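Local coordinates for protein alkaline phosphatase D (Bacillus subtilis, PDB 2YEQ) that hydrolyses phosphate esters as a PhoD-family alkaline phosphatase and phosphodiesterase whose active site holds iron and calcium, at residues Q126-Y132 / G166-H171; Y152-Y156 / R185-R190; T207-V213 / A238-Y242. One frame throughout, in Å; residues are numbered along the deposited sequence.

Interaction 1 (Q126-Y132 / G166-H171); sequences QYEHGYY and GNVRTH. With EDO (1,2-ethanediol), chain F.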
loop_
_atom_site.group_PDB
_atom_site.type_symbol
_atom_site.label_atom_id
_atom_site.label_comp_id
_atom_site.label_asym_id
_atom_site.label_seq_id
_atom_site.Cartn_x
_atom_site.Cartn_y
_atom_site.Cartn_z
ATOM N N GLN A 126 6.415 -5.904 7.260
ATOM C CA GLN A 126 6.434 -6.978 8.255
ATOM C C GLN A 126 7.252 -6.468 9.463
ATOM O O GLN A 126 8.445 -6.242 9.367
ATOM C CB GLN A 126 7.048 -8.260 7.688
ATOM C CG GLN A 126 6.330 -9.568 8.042
ATOM C CD GLN A 126 6.516 -10.013 9.507
ATOM O OE1 GLN A 126 6.577 -9.189 10.384
ATOM N NE2 GLN A 126 6.603 -11.337 9.753
ATOM N N TYR A 127 6.580 -6.282 10.590
ATOM C CA TYR A 127 7.176 -5.688 11.794
ATOM C C TYR A 127 8.364 -6.464 12.292
ATOM O O TYR A 127 9.361 -5.884 12.788
ATOM C CB TYR A 127 6.097 -5.588 12.873
ATOM C CG TYR A 127 6.467 -4.965 14.207
ATOM C CD1 TYR A 127 6.360 -3.578 14.407
ATOM C CD2 TYR A 127 6.859 -5.752 15.276
ATOM C CE1 TYR A 127 6.655 -3.017 15.636
ATOM C CE2 TYR A 127 7.167 -5.188 16.504
ATOM C CZ TYR A 127 7.066 -3.833 16.677
ATOM O OH TYR A 127 7.384 -3.274 17.901
ATOM N N GLU A 128 8.294 -7.777 12.129
ATOM C CA GLU A 128 9.335 -8.644 12.660
ATOM C C GLU A 128 10.610 -8.631 11.816
ATOM O O GLU A 128 11.687 -9.002 12.314
ATOM C CB GLU A 128 8.837 -10.091 12.709
ATOM C CG GLU A 128 7.542 -10.300 13.497
ATOM C CD GLU A 128 7.166 -11.787 13.542
ATOM O OE1 GLU A 128 7.103 -12.452 12.445
ATOM O OE2 GLU A 128 7.002 -12.297 14.673
ATOM N N HIS A 129 10.492 -8.249 10.544
ATOM C CA HIS A 129 11.610 -8.392 9.605
ATOM C C HIS A 129 12.635 -7.253 9.652
ATOM O O HIS A 129 13.757 -7.417 9.171
ATOM C CB HIS A 129 11.088 -8.576 8.180
ATOM C CG HIS A 129 10.432 -9.907 7.975
ATOM N ND1 HIS A 129 10.115 -10.409 6.731
ATOM C CD2 HIS A 129 10.068 -10.859 8.870
ATOM C CE1 HIS A 129 9.560 -11.601 6.872
ATOM N NE2 HIS A 129 9.522 -11.896 8.159
ATOM N N GLY A 130 12.257 -6.131 10.238
ATOM C CA GLY A 130 13.202 -5.040 10.394
ATOM C C GLY A 130 12.583 -3.826 11.022
ATOM O O GLY A 130 11.390 -3.811 11.327
ATOM N N TYR A 131 13.441 -2.828 11.222
ATOM C CA TYR A 131 13.071 -1.516 11.727
ATOM C C TYR A 131 12.539 -0.666 10.591
ATOM O O TYR A 131 12.873 -0.883 9.415
ATOM C CB TYR A 131 14.292 -0.890 12.494
ATOM C CG TYR A 131 14.566 -1.731 13.719
ATOM C CD1 TYR A 131 13.790 -1.592 14.877
ATOM C CD2 TYR A 131 15.487 -2.773 13.674
ATOM C CE1 TYR A 131 13.985 -2.418 15.983
ATOM C CE2 TYR A 131 15.675 -3.607 14.752
ATOM C CZ TYR A 131 14.915 -3.428 15.907
ATOM O OH TYR A 131 15.100 -4.287 16.949
ATOM N N TYR A 132 11.681 0.275 10.951
ATOM C CA TYR A 132 11.021 1.190 10.039
ATOM C C TYR A 132 11.843 2.467 9.713
ATOM O O TYR A 132 11.312 3.559 9.512
ATOM C CB TYR A 132 9.640 1.556 10.585
ATOM C CG TYR A 132 8.609 0.397 10.625
ATOM C CD1 TYR A 132 8.824 -0.817 9.964
ATOM C CD2 TYR A 132 7.401 0.568 11.298
ATOM C CE1 TYR A 132 7.863 -1.852 10.014
ATOM C CE2 TYR A 132 6.447 -0.431 11.342
ATOM C CZ TYR A 132 6.674 -1.642 10.709
ATOM O OH TYR A 132 5.687 -2.609 10.774
ATOM N N GLY A 166 16.655 -12.790 9.585
ATOM C CA GLY A 166 16.280 -12.934 10.988
ATOM C C GLY A 166 15.086 -12.100 11.370
ATOM O O GLY A 166 14.897 -10.988 10.863
ATOM N N ASN A 167 14.260 -12.630 12.262
ATOM C CA ASN A 167 13.158 -11.848 12.830
ATOM C C ASN A 167 13.618 -11.028 14.042
ATOM O O ASN A 167 13.610 -11.511 15.190
ATOM C CB ASN A 167 11.975 -12.747 13.185
ATOM C CG ASN A 167 11.127 -13.072 11.972
ATOM O OD1 ASN A 167 11.562 -12.847 10.839
ATOM N ND2 ASN A 167 9.906 -13.570 12.198
ATOM N N VAL A 168 13.951 -9.766 13.790
ATOM C CA VAL A 168 14.589 -8.933 14.807
ATOM C C VAL A 168 13.603 -8.389 15.831
ATOM O O VAL A 168 14.009 -8.016 16.927
ATOM C CB VAL A 168 15.421 -7.786 14.150
ATOM C CG1 VAL A 168 16.569 -8.397 13.345
ATOM C CG2 VAL A 168 14.544 -6.875 13.281
ATOM N N ARG A 169 12.326 -8.290 15.448
ATOM C CA ARG A 169 11.247 -7.989 16.381
ATOM C C ARG A 169 10.243 -9.143 16.326
ATOM O O ARG A 169 10.387 -10.054 15.502
ATOM C CB ARG A 169 10.574 -6.664 16.045
ATOM C CG ARG A 169 11.521 -5.447 15.956
ATOM C CD ARG A 169 10.764 -4.131 15.951
ATOM N NE ARG A 169 10.310 -3.774 14.593
ATOM C CZ ARG A 169 9.822 -2.596 14.243
ATOM N NH1 ARG A 169 9.668 -1.652 15.149
ATOM N NH2 ARG A 169 9.472 -2.350 12.981
ATOM N N THR A 170 9.234 -9.096 17.182
ATOM C CA THR A 170 8.343 -10.251 17.402
ATOM C C THR A 170 6.903 -9.808 17.454
ATOM O O THR A 170 6.564 -8.864 18.180
ATOM C CB THR A 170 8.693 -10.943 18.740
ATOM O OG1 THR A 170 10.074 -11.309 18.714
ATOM C CG2 THR A 170 7.826 -12.222 18.950
ATOM N N HIS A 171 6.029 -10.501 16.722
ATOM C CA HIS A 171 4.623 -10.210 16.799
ATOM C C HIS A 171 4.107 -10.369 18.221
ATOM O O HIS A 171 4.646 -11.152 18.994
ATOM C CB HIS A 171 3.837 -11.079 15.811
ATOM C CG HIS A 171 3.835 -10.540 14.420
ATOM N ND1 HIS A 171 4.000 -11.341 13.309
ATOM C CD2 HIS A 171 3.708 -9.272 13.958
ATOM C CE1 HIS A 171 3.964 -10.583 12.221
ATOM N NE2 HIS A 171 3.765 -9.329 12.586
HETATM C C1 EDO F . 3.514 -13.546 22.085
HETATM O O1 EDO F . 4.691 -12.905 21.579
HETATM C C2 EDO F . 3.279 -14.870 21.380
HETATM O O2 EDO F . 2.180 -15.541 21.992
HETATM O O HOH W 1 9.150 -13.827 15.084
HETATM O O HOH W 2 15.321 -9.602 8.694
#
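The guanidinium of Arg169 lies flat on the ring of Tyr127 in a cation-pi stack, with centres 3.8 Å apart and planes at 14°. A second cation-pi contact runs from Arg169 CZ to the Tyr132 ring centroid, 4.6 Å away and almost on the ring normal. Tyr131 CA lies over the guanidinium face opposite Tyr127.

Hydrogen bonds fix the same arginine. Arg169 NE donates to Tyr127 O (2.9 Å), and Arg169 NH2 makes a weak bond to Gly130 O (2.9 Å). Between the backbones, Arg169 N reaches Glu128 O at 3.3 Å. Glu128 OE2 accepts from His171 N (2.9 Å), while Glu128 CG sits 3.7 Å from the His171 ring centroid in a CH-pi contact. His171 NE2 is hydrogen-bonded to Tyr189 OH of helix 179-190. Gln126 braces Glu128 through Glu128 N to Gln126 OE1 (2.8 Å) and Gln126 NE2 to Glu128 OE1 (3.0 Å).

Two waters bridge the loops: water 1 joins Glu128 OE2 to Asn167 ND2, and water 2 joins His129 O to Gly166 O. Asn167 OD1 accepts from Ser163 N. Tyr131 CE2 packs 3.8 Å from Val168 CG2.

Arg169 also forms a salt bridge with Asp192. The contact joins two loops that follow strands 117-122 and 145-148, neighbours in the mixed sheet. Such loops carry the metal ligands in calcineurin-like metallophosphatases; here Cys124 binds the iron just before 126-132.

Interaction 2 (Y152-Y156 / R185-R190); sequences YIYEY and RHAQYR. With FE (Fe (III) ion), chain B.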
loop_
_atom_site.group_PDB
_atom_site.type_symbol
_atom_site.label_atom_id
_atom_site.label_comp_id
_atom_site.label_asym_id
_atom_site.label_seq_id
_atom_site.Cartn_x
_atom_site.Cartn_y
_atom_site.Cartn_z
ATOM N N TYR A 152 0.037 -3.536 5.183
ATOM C CA TYR A 152 0.302 -2.593 6.260
ATOM C C TYR A 152 0.490 -3.291 7.607
ATOM O O TYR A 152 1.267 -2.809 8.441
ATOM C CB TYR A 152 -0.827 -1.594 6.338
ATOM C CG TYR A 152 -0.589 -0.416 7.245
ATOM C CD1 TYR A 152 -0.765 -0.525 8.619
ATOM C CD2 TYR A 152 -0.231 0.833 6.723
ATOM C CE1 TYR A 152 -0.575 0.577 9.467
ATOM C CE2 TYR A 152 -0.036 1.953 7.576
ATOM C CZ TYR A 152 -0.211 1.804 8.944
ATOM O OH TYR A 152 -0.023 2.875 9.784
ATOM N N ILE A 153 -0.246 -4.389 7.836
ATOM C CA ILE A 153 0.062 -5.337 8.911
ATOM C C ILE A 153 0.206 -6.728 8.323
ATOM O O ILE A 153 -0.191 -6.941 7.180
ATOM C CB ILE A 153 -1.040 -5.404 10.001
ATOM C CG1 ILE A 153 -2.368 -5.918 9.412
ATOM C CG2 ILE A 153 -1.224 -4.036 10.681
ATOM C CD1 ILE A 153 -3.376 -6.407 10.476
ATOM N N TYR A 154 0.813 -7.639 9.092
ATOM C CA TYR A 154 0.829 -9.065 8.795
ATOM C C TYR A 154 0.125 -9.761 9.974
ATOM O O TYR A 154 0.112 -9.232 11.099
ATOM C CB TYR A 154 2.251 -9.616 8.597
ATOM C CG TYR A 154 2.886 -9.186 7.283
ATOM C CD1 TYR A 154 3.235 -7.842 7.057
ATOM C CD2 TYR A 154 3.084 -10.095 6.257
ATOM C CE1 TYR A 154 3.789 -7.426 5.861
ATOM C CE2 TYR A 154 3.650 -9.699 5.033
ATOM C CZ TYR A 154 3.979 -8.356 4.836
ATOM O OH TYR A 154 4.546 -7.944 3.665
ATOM N N GLU A 155 -0.424 -10.938 9.700
ATOM C CA GLU A 155 -1.349 -11.625 10.608
ATOM C C GLU A 155 -0.729 -12.686 11.483
ATOM O O GLU A 155 -1.382 -13.206 12.410
ATOM C CB GLU A 155 -2.494 -12.231 9.782
ATOM C CG GLU A 155 -2.153 -13.581 9.096
ATOM C CD GLU A 155 -1.512 -13.420 7.720
ATOM O OE1 GLU A 155 -1.033 -12.301 7.403
ATOM O OE2 GLU A 155 -1.449 -14.426 6.965
ATOM N N TYR A 156 0.518 -13.035 11.196
ATOM C CA TYR A 156 1.169 -14.179 11.797
ATOM C C TYR A 156 1.393 -14.087 13.309
ATOM O O TYR A 156 1.380 -13.005 13.891
ATOM C CB TYR A 156 2.512 -14.430 11.124
ATOM C CG TYR A 156 2.382 -14.773 9.656
ATOM C CD1 TYR A 156 1.914 -16.017 9.262
ATOM C CD2 TYR A 156 2.705 -13.847 8.665
ATOM C CE1 TYR A 156 1.774 -16.336 7.925
ATOM C CE2 TYR A 156 2.558 -14.148 7.331
ATOM C CZ TYR A 156 2.077 -15.382 6.964
ATOM O OH TYR A 156 1.932 -15.686 5.635
ATOM N N ARG A 185 -2.978 -5.909 16.811
ATOM C CA ARG A 185 -1.905 -5.992 15.827
ATOM C C ARG A 185 -1.724 -4.619 15.140
ATOM O O ARG A 185 -0.586 -4.195 14.945
ATOM C CB ARG A 185 -2.206 -7.054 14.780
ATOM C CG ARG A 185 -1.125 -7.238 13.738
ATOM C CD ARG A 185 0.173 -7.697 14.311
ATOM N NE ARG A 185 0.113 -8.834 15.240
ATOM C CZ ARG A 185 0.250 -10.118 14.925
ATOM N NH1 ARG A 185 0.403 -10.501 13.653
ATOM N NH2 ARG A 185 0.237 -11.040 15.907
ATOM N N HIS A 186 -2.813 -3.960 14.754
ATOM C CA HIS A 186 -2.716 -2.570 14.221
ATOM C C HIS A 186 -2.005 -1.645 15.214
ATOM O O HIS A 186 -1.163 -0.845 14.827
ATOM C CB HIS A 186 -4.056 -1.952 13.832
ATOM C CG HIS A 186 -4.523 -2.336 12.459
ATOM N ND1 HIS A 186 -4.443 -1.615 11.292
ATOM C CD2 HIS A 186 -5.057 -3.488 12.100
ATOM C CE1 HIS A 186 -4.975 -2.331 10.298
ATOM N NE2 HIS A 186 -5.316 -3.490 10.764
ATOM N N ALA A 187 -2.325 -1.778 16.497
ATOM C CA ALA A 187 -1.669 -0.991 17.525
ATOM C C ALA A 187 -0.178 -1.301 17.631
ATOM O O ALA A 187 0.621 -0.377 17.836
ATOM C CB ALA A 187 -2.371 -1.193 18.878
ATOM N N GLN A 188 0.219 -2.569 17.491
ATOM C CA GLN A 188 1.635 -2.915 17.560
ATOM C C GLN A 188 2.423 -2.191 16.472
ATOM O O GLN A 188 3.475 -1.630 16.742
ATOM C CB GLN A 188 1.882 -4.413 17.418
ATOM C CG GLN A 188 3.355 -4.765 17.337
ATOM C CD GLN A 188 3.626 -6.254 17.301
ATOM O OE1 GLN A 188 2.952 -6.997 16.576
ATOM N NE2 GLN A 188 4.634 -6.704 18.073
ATOM N N TYR A 189 1.926 -2.274 15.241
ATOM C CA TYR A 189 2.580 -1.667 14.071
ATOM C C TYR A 189 2.584 -0.148 14.155
ATOM O O TYR A 189 3.611 0.476 13.947
ATOM C CB TYR A 189 1.886 -2.123 12.754
ATOM C CG TYR A 189 2.355 -3.481 12.254
ATOM C CD1 TYR A 189 2.262 -4.612 13.054
ATOM C CD2 TYR A 189 2.844 -3.641 10.966
ATOM C CE1 TYR A 189 2.680 -5.847 12.601
ATOM C CE2 TYR A 189 3.279 -4.868 10.501
ATOM C CZ TYR A 189 3.164 -5.983 11.313
ATOM O OH TYR A 189 3.610 -7.206 10.868
ATOM N N ARG A 190 1.429 0.430 14.482
ATOM C CA ARG A 190 1.224 1.862 14.489
ATOM C C ARG A 190 1.930 2.567 15.682
ATOM O O ARG A 190 2.066 3.787 15.672
ATOM C CB ARG A 190 -0.276 2.152 14.480
ATOM C CG ARG A 190 -0.701 3.586 14.255
ATOM C CD ARG A 190 -0.139 4.106 12.938
ATOM N NE ARG A 190 -0.985 5.003 12.179
ATOM C CZ ARG A 190 -2.216 4.760 11.712
ATOM N NH1 ARG A 190 -2.866 3.631 11.962
ATOM N NH2 ARG A 190 -2.845 5.706 11.027
HETATM FE FE FE B . 4.106 -8.314 1.753
#
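One nitrogen of Arg185 gathers two carbonyls of the metal-site loop. Arg185 NH1 donates to Tyr154 O (2.9 Å) and to Tyr156 O (2.7 Å). Arg185 NH2 adds a weak bond to Tyr156 O at 3.0 Å. Both oxygens lie near the guanidinium plane, so both carbonyls meet its edge, where its N-H groups point.

Ile153 supplies the apolar centre. Ile153 CG2 makes a CH-pi contact with the His186 ring, 4.0 Å from its centroid and almost exactly on the ring normal. Ile153 CA makes another with Tyr189, 4.0 Å from the ring centroid and over the face. Ile153 therefore packs against two aromatic rings of one helix. Tyr189 OH accepts a weak bond from Tyr154 N (3.3 Å), and its other partners include His171.

Tyr152 reaches Arg190, its OH over one face of the guanidinium. That hydroxyl bonds to His199, and Arg190 bonds to the carbonyl of His245.

Tyr154 OH binds the iron at 2.0 Å and is also hydrogen-bonded to Ser412. Cys124, Asp151 and His382 bind the iron too. Helix 179-190 thus holds the backbone of a loop whose tyrosine reaches into the active site. Tyrosine ligation of iron recalls the purple acid phosphatases.

Interaction 3 (T207-V213 / A238-Y242); sequences TWDDHEV and AYQAY. With CA (calcium ion), chain C; CA (calcium ion), chain D; EDO (1,2-ethanediol), chain E.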
loop_
_atom_site.group_PDB
_atom_site.type_symbol
_atom_site.label_atom_id
_atom_site.label_comp_id
_atom_site.label_asym_id
_atom_site.label_seq_id
_atom_site.Cartn_x
_atom_site.Cartn_y
_atom_site.Cartn_z
ATOM N N THR A 207 -4.715 1.634 0.531
ATOM C CA THR A 207 -5.509 0.497 0.077
ATOM C C THR A 207 -4.805 -0.746 0.543
ATOM O O THR A 207 -3.597 -0.715 0.780
ATOM C CB THR A 207 -5.734 0.506 -1.447
ATOM O OG1 THR A 207 -6.626 -0.556 -1.781
ATOM C CG2 THR A 207 -4.374 0.404 -2.242
ATOM N N TRP A 208 -5.546 -1.834 0.751
ATOM C CA TRP A 208 -4.977 -3.013 1.420
ATOM C C TRP A 208 -4.582 -4.046 0.386
ATOM O O TRP A 208 -4.985 -3.950 -0.762
ATOM C CB TRP A 208 -5.994 -3.630 2.403
ATOM C CG TRP A 208 -7.360 -3.842 1.867
ATOM C CD1 TRP A 208 -7.709 -4.306 0.629
ATOM C CD2 TRP A 208 -8.586 -3.607 2.569
ATOM N NE1 TRP A 208 -9.085 -4.360 0.522
ATOM C CE2 TRP A 208 -9.643 -3.943 1.698
ATOM C CE3 TRP A 208 -8.892 -3.164 3.859
ATOM C CZ2 TRP A 208 -10.979 -3.824 2.065
ATOM C CZ3 TRP A 208 -10.214 -3.039 4.224
ATOM C CH2 TRP A 208 -11.252 -3.381 3.328
ATOM N N ASP A 209 -3.810 -5.032 0.804
ATOM C CA ASP A 209 -3.607 -6.246 0.023
ATOM C C ASP A 209 -4.050 -7.427 0.900
ATOM O O ASP A 209 -5.088 -7.314 1.569
ATOM C CB ASP A 209 -2.162 -6.396 -0.492
ATOM C CG ASP A 209 -2.028 -7.500 -1.559
ATOM O OD1 ASP A 209 -2.974 -7.664 -2.386
ATOM O OD2 ASP A 209 -0.980 -8.240 -1.530
ATOM N N ASP A 210 -3.309 -8.525 0.921
ATOM C CA ASP A 210 -3.813 -9.753 1.593
ATOM C C ASP A 210 -3.579 -9.787 3.084
ATOM O O ASP A 210 -4.458 -10.228 3.825
ATOM C CB ASP A 210 -3.289 -11.061 0.964
ATOM C CG ASP A 210 -1.799 -11.084 0.745
ATOM O OD1 ASP A 210 -1.167 -9.989 0.654
ATOM O OD2 ASP A 210 -1.232 -12.199 0.653
ATOM N N HIS A 211 -2.407 -9.322 3.531
ATOM C CA HIS A 211 -2.006 -9.524 4.902
ATOM C C HIS A 211 -2.722 -8.668 5.937
ATOM O O HIS A 211 -2.615 -8.950 7.135
ATOM C CB HIS A 211 -0.505 -9.437 5.044
ATOM C CG HIS A 211 0.223 -10.643 4.538
ATOM N ND1 HIS A 211 0.180 -11.868 5.178
ATOM C CD2 HIS A 211 1.067 -10.795 3.487
ATOM C CE1 HIS A 211 0.981 -12.713 4.549
ATOM N NE2 HIS A 211 1.514 -12.094 3.508
ATOM N N GLU A 212 -3.499 -7.677 5.494
ATOM C CA GLU A 212 -4.432 -7.018 6.389
ATOM C C GLU A 212 -5.528 -7.999 6.905
ATOM O O GLU A 212 -6.209 -7.686 7.878
ATOM C CB GLU A 212 -5.107 -5.867 5.682
ATOM C CG GLU A 212 -4.215 -4.623 5.615
ATOM C CD GLU A 212 -3.331 -4.503 4.367
ATOM O OE1 GLU A 212 -3.136 -5.475 3.584
ATOM O OE2 GLU A 212 -2.786 -3.370 4.194
ATOM N N VAL A 213 -5.720 -9.126 6.198
ATOM C CA VAL A 213 -6.609 -10.212 6.663
ATOM C C VAL A 213 -5.833 -11.480 6.857
ATOM O O VAL A 213 -5.592 -11.904 7.993
ATOM C CB VAL A 213 -7.805 -10.447 5.741
ATOM C CG1 VAL A 213 -8.836 -11.406 6.473
ATOM C CG2 VAL A 213 -8.460 -9.136 5.339
ATOM N N ALA A 238 -11.155 -8.015 10.496
ATOM C CA ALA A 238 -10.003 -7.358 9.864
ATOM C C ALA A 238 -10.368 -6.048 9.209
ATOM O O ALA A 238 -9.653 -5.055 9.346
ATOM C CB ALA A 238 -9.366 -8.289 8.835
ATOM N N TYR A 239 -11.470 -6.040 8.467
ATOM C CA TYR A 239 -11.918 -4.821 7.806
ATOM C C TYR A 239 -12.321 -3.729 8.793
ATOM O O TYR A 239 -12.012 -2.541 8.561
ATOM C CB TYR A 239 -13.060 -5.101 6.825
ATOM C CG TYR A 239 -12.682 -5.759 5.501
ATOM C CD1 TYR A 239 -11.389 -6.164 5.224
ATOM C CD2 TYR A 239 -13.642 -5.941 4.514
ATOM C CE1 TYR A 239 -11.056 -6.752 3.979
ATOM C CE2 TYR A 239 -13.331 -6.507 3.286
ATOM C CZ TYR A 239 -12.050 -6.925 3.027
ATOM O OH TYR A 239 -11.729 -7.498 1.809
ATOM N N GLN A 240 -13.016 -4.108 9.875
ATOM C CA GLN A 240 -13.384 -3.150 10.920
ATOM C C GLN A 240 -12.117 -2.543 11.562
ATOM O O GLN A 240 -12.029 -1.327 11.707
ATOM C CB GLN A 240 -14.272 -3.775 12.020
ATOM C CG GLN A 240 -14.717 -2.707 13.052
ATOM C CD GLN A 240 -15.838 -3.152 14.005
ATOM O OE1 GLN A 240 -16.706 -3.971 13.662
ATOM N NE2 GLN A 240 -15.850 -2.558 15.195
ATOM N N ALA A 241 -11.164 -3.381 11.936
ATOM C CA ALA A 241 -9.911 -2.916 12.564
ATOM C C ALA A 241 -9.128 -1.998 11.627
ATOM O O ALA A 241 -8.505 -1.020 12.079
ATOM C CB ALA A 241 -9.041 -4.062 12.978
ATOM N N TYR A 242 -9.183 -2.291 10.326
ATOM C CA TYR A 242 -8.517 -1.450 9.329
ATOM C C TYR A 242 -9.162 -0.075 9.282
ATOM O O TYR A 242 -8.485 0.937 9.392
ATOM C CB TYR A 242 -8.581 -2.121 7.963
ATOM C CG TYR A 242 -7.760 -1.471 6.876
ATOM C CD1 TYR A 242 -6.439 -1.810 6.690
ATOM C CD2 TYR A 242 -8.333 -0.568 5.994
ATOM C CE1 TYR A 242 -5.673 -1.211 5.668
ATOM C CE2 TYR A 242 -7.592 0.005 4.961
ATOM C CZ TYR A 242 -6.277 -0.332 4.804
ATOM O OH TYR A 242 -5.565 0.236 3.771
HETATM CA CA CA C . 0.775 -8.985 -0.246
HETATM CA CA CA D . 0.760 -13.101 -0.003
HETATM C C1 EDO E . -20.301 -4.339 10.794
HETATM O O1 EDO E . -21.556 -3.808 11.207
HETATM C C2 EDO E . -19.215 -4.095 11.841
HETATM O O2 EDO E . -17.945 -3.905 11.217
HETATM O O HOH W 3 -3.177 -0.574 3.621
HETATM O O HOH W 4 -6.849 -5.328 9.192
HETATM O O HOH W 5 1.309 -6.480 -0.473
HETATM O O HOH W 6 2.719 -14.040 -0.506
HETATM O O HOH W 7 0.581 -12.097 -2.133
#
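Trp208 lays its six-membered ring over the ring of Tyr239 in an offset stack. The centroids are 4.0 Å apart and the planes meet at 13°. The closest atoms are Trp208 CH2 and Tyr239 CD1, at 3.4 Å. The same indole turns an edge to the face of Tyr242, with centroids 4.8 Å apart and planes at 60°. Here Trp208 CE3 comes within 3.4 Å of Tyr242 CD2. The three rings form an aromatic cluster. Tyr239 and Tyr242 are three residues apart on the helix, so both can reach one indole.

Smaller side chains extend the packing. Val213 CG2 lies 3.7 Å from Ala238 CB and 3.8 Å from Tyr239 CE1. Glu212 CG rests 3.7 Å from Tyr242 CE1.

No direct hydrogen bond crosses the contact. Waters do this work. Water 3 donates to Thr207 O and Glu212 OE2 (2.9 Å each) and accepts from Tyr242 OH at 2.5 Å. Water 4 donates to Glu212 O and Ala238 O, both at 2.8 Å. Within the loop, Asp209 N donates to Glu212 OE1 (2.9 Å).

Asp209 and Asp210 stay clear of the helix and serve the metals. Asp209 OD2 (2.3 Å) and Asp210 OD1 (2.4 Å) bind one calcium, along with Asp151 and Asp380. Asp151 also binds the iron, so the loop forms part of a two-metal active site, as in other calcineurin-like metallophosphatases. Asp210 OD2 binds the second calcium at 2.3 Å, with Asn215 and Asn216.

The loop leaves strand 203-206 of the mixed sheet and rests on helix 228-245. Tyr182 of helix 179-190 packs on Ala238 and Ala241 of that helix.

Overall arrangement
All three contacts belong to the calcineurin-like phosphatase part of the chain. Their first segments are in loops after strands 117-122, 145-148 and 203-206, adjacent in the mixed sheet. Interactions 1 and 2 cross along the chain and touch, with centres 11 Å apart; His171 NE2 to Tyr189 OH is 2.7 Å, a probable hydrogen bond. Interaction 3 comes later in sequence. Its centre is 10 Å from that of interaction 2. Interactions 1 and 3 do not touch; their centres are 19 Å apart. Interaction 2 lies between them; its iron-binding loop meets the calcium-binding loop of interaction 3 through Glu155 OE1 and His211 ND1, 2.6 Å apart, a probable hydrogen bond.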